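Local coordinates for protein succinate--CoA ligase subunit alpha (Campylobacter jejuni, PDB 6MEL) that forms the alpha subunit of a two-chain ligase, with a Rossmann-like CoA-binding domain alongside a CoA-ligase domain, at residues 128-133 and 141-146; 149-154 and 202-207. One frame throughout, in Å; residues are numbered along the deposited sequence. Where two conformers were deposited one is given.

Interaction 1: 128-133 and 141-146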
loop_
_atom_site.group_PDB
_atom_site.type_symbol
_atom_site.label_atom_id
_atom_site.label_comp_id
_atom_site.label_asym_id
_atom_site.label_seq_id
_atom_site.Cartn_x
_atom_site.Cartn_y
_atom_site.Cartn_z
ATOM N N ILE A 128 -15.381 -15.260 6.254
ATOM C CA ILE A 128 -16.044 -15.967 7.336
ATOM C C ILE A 128 -17.532 -15.982 7.048
ATOM O O ILE A 128 -18.118 -14.941 6.722
ATOM C CB ILE A 128 -15.729 -15.371 8.734
ATOM C CG1 ILE A 128 -16.478 -16.125 9.838
ATOM C CG2 ILE A 128 -16.038 -13.874 8.823
ATOM C CD1 ILE A 128 -15.924 -15.944 11.216
ATOM N N THR A 129 -18.125 -17.166 7.218
ATOM C CA THR A 129 -19.572 -17.330 7.258
ATOM C C THR A 129 -19.942 -17.657 8.711
ATOM O O THR A 129 -19.604 -18.727 9.210
ATOM C CB THR A 129 -20.070 -18.364 6.250
ATOM O OG1 THR A 129 -19.888 -17.802 4.954
ATOM C CG2 THR A 129 -21.540 -18.734 6.440
ATOM N N SER A 130 -20.600 -16.696 9.366
ATOM C CA SER A 130 -20.851 -16.654 10.804
ATOM C C SER A 130 -21.384 -18.010 11.295
ATOM O O SER A 130 -22.285 -18.560 10.711
ATOM C CB SER A 130 -21.813 -15.556 11.137
ATOM O OG SER A 130 -21.351 -14.319 10.667
ATOM N N GLU A 131 -20.710 -18.558 12.306
ATOM C CA GLU A 131 -21.100 -19.785 13.002
ATOM C C GLU A 131 -21.119 -20.967 12.036
ATOM O O GLU A 131 -21.724 -21.955 12.344
ATOM C CB GLU A 131 -22.469 -19.622 13.677
ATOM C CG GLU A 131 -22.500 -18.557 14.773
ATOM C CD GLU A 131 -23.921 -18.241 15.261
ATOM O OE1 GLU A 131 -24.790 -19.109 15.098
ATOM O OE2 GLU A 131 -24.189 -17.104 15.692
ATOM N N GLU A 132 -20.429 -20.890 10.887
ATOM C CA GLU A 132 -20.367 -22.049 10.005
ATOM C C GLU A 132 -18.919 -22.391 9.660
ATOM O O GLU A 132 -18.534 -23.553 9.687
ATOM C CB GLU A 132 -21.142 -21.806 8.718
ATOM C CG GLU A 132 -22.620 -22.170 8.749
ATOM C CD GLU A 132 -23.219 -22.293 7.342
ATOM O OE1 GLU A 132 -22.895 -23.297 6.601
ATOM O OE2 GLU A 132 -23.983 -21.367 6.951
ATOM N N CYS A 133 -18.145 -21.395 9.204
ATOM C CA CYS A 133 -16.776 -21.646 8.791
ATOM C C CYS A 133 -16.021 -20.329 8.692
ATOM O O CYS A 133 -16.603 -19.250 8.469
ATOM C CB CYS A 133 -16.700 -22.354 7.446
ATOM S SG CYS A 133 -17.277 -21.330 6.072
ATOM N N PHE A 141 -15.691 -15.506 17.081
ATOM C CA PHE A 141 -16.796 -15.306 18.025
ATOM C C PHE A 141 -17.423 -13.906 17.831
ATOM O O PHE A 141 -18.539 -13.687 18.202
ATOM C CB PHE A 141 -16.302 -15.559 19.447
ATOM C CG PHE A 141 -15.541 -14.365 19.985
ATOM C CD1 PHE A 141 -14.164 -14.226 19.760
ATOM C CD2 PHE A 141 -16.211 -13.332 20.646
ATOM C CE1 PHE A 141 -13.475 -13.134 20.260
ATOM C CE2 PHE A 141 -15.513 -12.225 21.124
ATOM C CZ PHE A 141 -14.150 -12.128 20.914
ATOM N N ILE A 142 -16.718 -12.956 17.210
ATOM C CA ILE A 142 -17.281 -11.640 16.939
ATOM C C ILE A 142 -18.446 -11.757 15.950
ATOM O O ILE A 142 -19.396 -10.937 15.956
ATOM C CB ILE A 142 -16.161 -10.736 16.388
ATOM C CG1 ILE A 142 -15.065 -10.510 17.424
ATOM C CG2 ILE A 142 -16.732 -9.429 15.855
ATOM C CD1 ILE A 142 -15.559 -9.810 18.679
ATOM N N PHE A 143 -18.363 -12.750 15.053
ATOM C CA PHE A 143 -19.298 -12.916 13.943
ATOM C C PHE A 143 -20.481 -13.784 14.386
ATOM O O PHE A 143 -20.410 -15.004 14.320
ATOM C CB PHE A 143 -18.579 -13.472 12.714
ATOM C CG PHE A 143 -17.595 -12.478 12.152
ATOM C CD1 PHE A 143 -17.985 -11.575 11.182
ATOM C CD2 PHE A 143 -16.323 -12.357 12.699
ATOM C CE1 PHE A 143 -17.102 -10.605 10.726
ATOM C CE2 PHE A 143 -15.423 -11.431 12.197
ATOM C CZ PHE A 143 -15.829 -10.531 11.238
ATOM N N LYS A 144 -21.550 -13.129 14.850
ATOM C CA LYS A 144 -22.816 -13.791 15.154
ATOM C C LYS A 144 -23.690 -13.757 13.911
ATOM O O LYS A 144 -23.726 -12.775 13.200
ATOM C CB LYS A 144 -23.558 -13.113 16.307
ATOM C CG LYS A 144 -22.829 -13.156 17.643
ATOM C CD LYS A 144 -22.378 -14.554 18.055
ATOM C CE LYS A 144 -21.757 -14.622 19.435
ATOM N NZ LYS A 144 -20.670 -15.632 19.438
ATOM N N LYS A 145 -24.414 -14.835 13.682
ATOM C CA LYS A 145 -25.169 -15.006 12.440
ATOM C C LYS A 145 -26.251 -13.935 12.332
ATOM O O LYS A 145 -26.902 -13.613 13.319
ATOM C CB LYS A 145 -25.794 -16.394 12.377
ATOM C CG LYS A 145 -26.449 -16.747 11.055
ATOM C CD LYS A 145 -27.119 -18.111 11.084
ATOM C CE LYS A 145 -27.406 -18.663 9.704
ATOM N NZ LYS A 145 -26.154 -19.168 9.087
ATOM N N GLY A 146 -26.417 -13.379 11.128
ATOM C CA GLY A 146 -27.489 -12.446 10.850
ATOM C C GLY A 146 -27.599 -12.147 9.367
ATOM O O GLY A 146 -27.081 -12.886 8.533
HETATM O O HOH W 1 -23.930 -16.793 8.467
#
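Ile128 covers one face of the Phe143 ring, its CG2 methyl over the centre, 3.8 Å from the ring centroid and only 9° off the normal. This is a CH-pi contact, and the branched isoleucine suits it: CG1 is anti to the backbone N (chi1 179°), which puts CG2 between the N and the carbonyl carbon, over the ring, while the other branch sends CD1 toward the root of the ring, 3.9 Å from Phe143 CD2. At the edge, near the ring plane, stands Ser130 OG, which is 3.5 Å from Phe143 CB. A small polar residue fits here because its hydroxyl is satisfied by the carbonyl of Ile172, on the neighbouring strand 172-177. Tyr159 and Ala162 of helix 156-167 and Ile172 and Ala175 of strand 172-177 also pack on the ring.

The second flat group is the carboxylate of Glu131. Its OE2 takes the backbone N-H of Lys145 at 3.0 Å in a nearly straight bond, but the nitrogen comes from above the carboxylate plane, 60° out of it. The same oxygen lies 3.6 Å from Lys144 CA, and the side chains of Glu131 and Lys145 run at about a right angle. Lys145 is extended as far as CE and bends at chi4, which brings NZ 3.8 Å from Glu132 OE2, a long salt bridge; Glu132 OE1 is engaged by the backbone N of Lys7. A water joins Ser130 O to Lys145 NZ, weakly on the lysine side. Glu131 and Lys145 are exposed to solvent, while Ile128 and Phe143 are buried.

Thr129 O accepts the N-H groups of both Glu132 and Cys133, a classic beta bulge. The arrangement is that of a tight, bulged beta-hairpin between strands 126-129 and 133-136, with the following loop folded back across its turn.

Interaction 2: 149-154 and 202-207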
loop_
_atom_site.group_PDB
_atom_site.type_symbol
_atom_site.label_atom_id
_atom_site.label_comp_id
_atom_site.label_asym_id
_atom_site.label_seq_id
_atom_site.Cartn_x
_atom_site.Cartn_y
_atom_site.Cartn_z
ATOM N N GLY A 149 -24.323 -8.514 5.201
ATOM C CA GLY A 149 -23.098 -8.850 4.488
ATOM C C GLY A 149 -22.051 -7.772 4.730
ATOM O O GLY A 149 -22.413 -6.593 5.003
ATOM N N LEU A 150 -20.777 -8.154 4.633
ATOM C CA LEU A 150 -19.644 -7.228 4.912
ATOM C C LEU A 150 -18.564 -7.429 3.834
ATOM O O LEU A 150 -18.153 -8.555 3.608
ATOM C CB LEU A 150 -19.160 -7.662 6.288
ATOM C CG LEU A 150 -18.349 -6.727 7.155
ATOM C CD1 LEU A 150 -18.563 -5.262 6.852
ATOM C CD2 LEU A 150 -18.643 -7.045 8.621
ATOM N N ILE A 151 -18.108 -6.351 3.197
ATOM C CA ILE A 151 -16.998 -6.381 2.268
ATOM C C ILE A 151 -16.010 -5.323 2.722
ATOM O O ILE A 151 -16.414 -4.195 2.861
ATOM C CB ILE A 151 -17.450 -6.088 0.826
ATOM C CG1 ILE A 151 -18.622 -6.962 0.381
ATOM C CG2 ILE A 151 -16.276 -6.208 -0.143
ATOM C CD1 ILE A 151 -19.409 -6.345 -0.751
ATOM N N SER A 152 -14.742 -5.697 2.959
ATOM C CA SER A 152 -13.792 -4.756 3.585
ATOM C C SER A 152 -12.362 -4.929 3.050
ATOM O O SER A 152 -11.842 -6.042 2.988
ATOM C CB SER A 152 -13.834 -4.914 5.066
ATOM O OG SER A 152 -12.937 -4.036 5.717
ATOM N N LYS A 153 -11.713 -3.791 2.796
ATOM C CA LYS A 153 -10.316 -3.753 2.433
ATOM C C LYS A 153 -9.417 -3.824 3.682
ATOM O O LYS A 153 -8.144 -3.818 3.547
ATOM C CB LYS A 153 -9.982 -2.456 1.706
ATOM C CG LYS A 153 -10.222 -2.397 0.201
ATOM C CD LYS A 153 -9.895 -1.023 -0.319
ATOM C CE LYS A 153 -10.046 -0.932 -1.817
ATOM N NZ LYS A 153 -9.710 0.422 -2.310
ATOM N N SER A 154 -10.008 -3.915 4.879
ATOM C CA SER A 154 -9.176 -3.974 6.096
ATOM C C SER A 154 -9.461 -5.206 6.969
ATOM O O SER A 154 -10.323 -6.053 6.651
ATOM C CB SER A 154 -9.204 -2.697 6.884
ATOM O OG SER A 154 -10.366 -1.978 6.715
ATOM N N LYS A 202 -29.824 -9.129 3.857
ATOM C CA LYS A 202 -30.791 -8.025 3.599
ATOM C C LYS A 202 -30.110 -6.669 3.428
ATOM O O LYS A 202 -30.723 -5.728 2.975
ATOM C CB LYS A 202 -31.792 -7.965 4.741
ATOM C CG LYS A 202 -32.609 -9.234 4.795
ATOM C CD LYS A 202 -33.691 -9.191 5.801
ATOM C CE LYS A 202 -34.775 -10.211 5.477
ATOM N NZ LYS A 202 -35.279 -10.835 6.723
ATOM N N ALA A 203 -28.843 -6.563 3.813
ATOM C CA ALA A 203 -28.139 -5.298 3.697
ATOM C C ALA A 203 -26.648 -5.601 3.638
ATOM O O ALA A 203 -26.226 -6.642 4.105
ATOM C CB ALA A 203 -28.479 -4.426 4.872
ATOM N N ILE A 204 -25.887 -4.705 3.024
ATOM C CA ILE A 204 -24.457 -4.887 2.903
ATOM C C ILE A 204 -23.727 -3.656 3.436
ATOM O O ILE A 204 -24.094 -2.516 3.090
ATOM C CB ILE A 204 -24.055 -5.154 1.446
ATOM C CG1 ILE A 204 -24.817 -6.338 0.847
ATOM C CG2 ILE A 204 -22.567 -5.393 1.377
ATOM C CD1 ILE A 204 -25.862 -5.941 -0.125
ATOM N N VAL A 205 -22.705 -3.903 4.249
ATOM C CA VAL A 205 -21.733 -2.882 4.649
ATOM C C VAL A 205 -20.487 -3.044 3.768
ATOM O O VAL A 205 -19.882 -4.116 3.745
ATOM C CB VAL A 205 -21.378 -3.017 6.134
ATOM C CG1 VAL A 205 -20.291 -2.024 6.553
ATOM C CG2 VAL A 205 -22.614 -2.873 7.024
ATOM N N MET A 206 -20.071 -1.963 3.109
ATOM C CA MET A 206 -18.831 -1.919 2.370
ATOM C C MET A 206 -17.876 -0.962 3.094
ATOM O O MET A 206 -18.240 0.160 3.458
ATOM C CB MET A 206 -19.018 -1.556 0.881
ATOM C CG MET A 206 -19.639 -0.211 0.631
ATOM S SD MET A 206 -19.784 0.113 -1.145
ATOM C CE MET A 206 -18.140 0.665 -1.573
ATOM N N ILE A 207 -16.669 -1.464 3.370
ATOM C CA ILE A 207 -15.614 -0.709 4.058
ATOM C C ILE A 207 -14.460 -0.547 3.070
ATOM O O ILE A 207 -13.913 -1.547 2.607
ATOM C CB ILE A 207 -15.102 -1.395 5.338
ATOM C CG1 ILE A 207 -16.214 -1.864 6.279
ATOM C CG2 ILE A 207 -14.116 -0.484 6.046
ATOM C CD1 ILE A 207 -16.911 -0.738 6.994
#
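Leu150 holds CG anti to its backbone N (chi1 -159°), and an unusual chi2 of 25° then swings CD1 over to Val205, 3.7 Å from CB. The two side chains lie side by side and point the same way. On the other face of the sheet, Ile151 CD1 reaches Ile204 CG2 at 3.9 Å, the pair covered by Phe195 of helix 188-197. Val205 instead meets Ile280 and Ile284 of helix 280-288. Beta-branched residues suit such a strand pair, filling both faces close to the backbone.

The strands run parallel, 14° apart. Gly149 straddles Ile204, giving its N-H to Ala203 O and taking that of Val205 N on its O at 2.8 Å; lacking a side chain, it presents bare backbone to Ile204. The ladder goes on through Ile151 N to Val205 O (2.9 Å) and Ile207 N to Ile151 O, and ends with Lys153 N on Ile207 O at 3.1 Å.

Ser152 OG, anti to its backbone N, lies 3.4 Å from Ile207 CB. There the strand gives way to an ST turn, in which Ser154 N donates to Ser152 OG (3.0 Å). Thr158 OG1 also bonds this serine oxygen, and Lys153 NZ forms a salt bridge with Glu215. The chemistry implies a buried pairing in which backbone polarity is spent in regular bonds and both faces carry mainly aliphatic side chains, with Ser152 the polar exception at the strand's end.

Interactions 1 and 2 follow one another along the chain, the first closing before the second opens, and their centres are about 14 Å apart. Both belong to one mixed seven-strand sheet. The hairpin of interaction 1 supplies its antiparallel margin, whereas interaction 2 joins two inner parallel strands, 148-152 and 203-209. Strand 172-177 lies between strands 126-129 and 148-152 and bonds to both through their backbones. Helix 156-167 is shared as well: it packs on Phe143 through Tyr159 and Ala162 and receives Ser152 and Ser154 through Thr158. The loop 141-146 carries the chain from the antiparallel edge of the sheet past strand 172-177 to the inner parallel strand 148-152.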